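Local structure of nitrosopumilus output domain-containing protein (Pyrococcus horikoshii, 2P9X) at residues A[79-82]-A[88-91]. The protein is of unknown function but binds zinc ions in the crystal and is a small, mainly helical member of the Nitrosopumilus output domain 5 family. Residues are numbered along the deposited sequence; the frame is centred on the assembly and turned at random.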
loop_
_atom_site.group_PDB
_atom_site.type_symbol
_atom_site.label_atom_id
_atom_site.label_comp_id
_atom_site.label_asym_id
_atom_site.label_seq_id
_atom_site.Cartn_x
_atom_site.Cartn_y
_atom_site.Cartn_z
ATOM N N GLU A 79 -8.920 29.535 -2.649
ATOM C CA GLU A 79 -8.347 28.960 -1.439
ATOM C C GLU A 79 -9.365 28.106 -0.698
ATOM O O GLU A 79 -9.041 27.218 0.078
ATOM C CB GLU A 79 -7.898 30.105 -0.536
ATOM C CG GLU A 79 -6.962 31.073 -1.258
ATOM C CD GLU A 79 -7.325 32.487 -0.875
ATOM O OE1 GLU A 79 -6.957 32.905 0.220
ATOM O OE2 GLU A 79 -7.959 33.165 -1.671
ATOM N N ASP A 80 -10.643 28.430 -0.918
ATOM C CA ASP A 80 -11.606 27.660 -0.169
ATOM C C ASP A 80 -12.836 27.305 -0.999
ATOM O O ASP A 80 -13.930 27.793 -0.781
ATOM C CB ASP A 80 -12.025 28.465 1.067
ATOM C CG ASP A 80 -12.047 29.952 0.737
ATOM O OD1 ASP A 80 -12.964 30.394 0.049
ATOM O OD2 ASP A 80 -11.134 30.648 1.181
ATOM N N ILE A 81 -12.614 26.462 -2.021
ATOM C CA ILE A 81 -13.722 25.607 -2.408
ATOM C C ILE A 81 -14.068 24.777 -1.177
ATOM O O ILE A 81 -13.254 24.593 -0.280
ATOM C CB ILE A 81 -13.257 24.695 -3.546
ATOM C CG1 ILE A 81 -13.160 25.491 -4.854
ATOM C CG2 ILE A 81 -14.283 23.564 -3.767
ATOM C CD1 ILE A 81 -12.160 24.871 -5.832
ATOM N N GLU A 82 -15.317 24.309 -1.084
ATOM C CA GLU A 82 -15.609 23.686 0.200
ATOM C C GLU A 82 -15.569 22.152 0.135
ATOM O O GLU A 82 -15.721 21.456 1.127
ATOM C CB GLU A 82 -16.990 24.177 0.644
ATOM C CG GLU A 82 -16.998 25.680 0.923
ATOM C CD GLU A 82 -18.374 26.118 1.374
ATOM O OE1 GLU A 82 -18.887 25.559 2.333
ATOM O OE2 GLU A 82 -18.901 27.063 0.788
ATOM N N GLU A 88 -17.431 15.940 -4.719
ATOM C CA GLU A 88 -17.894 17.295 -4.445
ATOM C C GLU A 88 -17.010 18.300 -5.174
ATOM O O GLU A 88 -17.484 19.345 -5.625
ATOM C CB GLU A 88 -17.855 17.588 -2.945
ATOM C CG GLU A 88 -18.883 16.824 -2.139
ATOM C CD GLU A 88 -18.779 17.098 -0.649
ATOM O OE1 GLU A 88 -17.901 17.888 -0.237
ATOM O OE2 GLU A 88 -19.581 16.515 0.110
ATOM N N LEU A 89 -15.720 17.981 -5.287
ATOM C CA LEU A 89 -14.774 18.869 -5.956
ATOM C C LEU A 89 -15.117 19.020 -7.436
ATOM O O LEU A 89 -15.078 20.125 -7.983
ATOM C CB LEU A 89 -13.344 18.333 -5.810
ATOM C CG LEU A 89 -12.225 19.222 -6.361
ATOM C CD1 LEU A 89 -12.112 20.493 -5.523
ATOM C CD2 LEU A 89 -10.906 18.457 -6.358
ATOM N N VAL A 90 -15.446 17.907 -8.084
ATOM C CA VAL A 90 -15.801 17.931 -9.496
ATOM C C VAL A 90 -17.115 18.683 -9.668
ATOM O O VAL A 90 -17.283 19.452 -10.614
ATOM C CB VAL A 90 -15.937 16.495 -10.057
ATOM C CG1 VAL A 90 -16.520 16.526 -11.464
ATOM C CG2 VAL A 90 -14.561 15.826 -10.074
ATOM N N SER A 91 -18.043 18.458 -8.744
ATOM C CA SER A 91 -19.336 19.130 -8.799
ATOM C C SER A 91 -19.149 20.635 -8.684
ATOM O O SER A 91 -19.779 21.403 -9.409
ATOM C CB SER A 91 -20.245 18.630 -7.676
ATOM O OG SER A 91 -20.632 17.288 -7.908
#
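Leu89 CD1 meets Ile81 chiefly at CG2, 4.2 Å away, a loose van der Waals contact. CD1 of Ile81 sits slightly farther off, 4.4 Å from the same Leu89 CD1, and the two side chains cross at about a right angle. In Ile81 the nearer methyl, CG2, stands opposite the backbone N while CG1 lies beside it (chi1 -75°). In Leu89, chi1 (-175°) swings CG away from N and chi2 (68°) then directs CD1 at the loop, although the CA atoms of Ile81 and Leu89 remain 7.7 Å apart. Only 102 Å² is buried, both sides summed, and both residues are buried in the assembly.

The contact joins the loop that follows helix 59-76 to the first turns of helix 86-97, in an all-helical domain without strands. Its apolar centre continues onto neighbouring helices: Leu89 packs on Leu73 and Ile69 of helix 59-76 and on Leu8 of helix 3-19. Ile81 separately touches the side chain of Lys74, also on helix 59-76.

Beside this pair, Glu88 OE1 comes to 4.4 Å from Glu82 O, a proximity of two acceptors with no bond between them; OE1 of Glu88 accepts the backbone N-H of Asn84. Through that bond the Glu88 carboxylate reaches the loop just ahead of its own helix, where Ser85 OG in turn is hydrogen-bonded to Glu88 N.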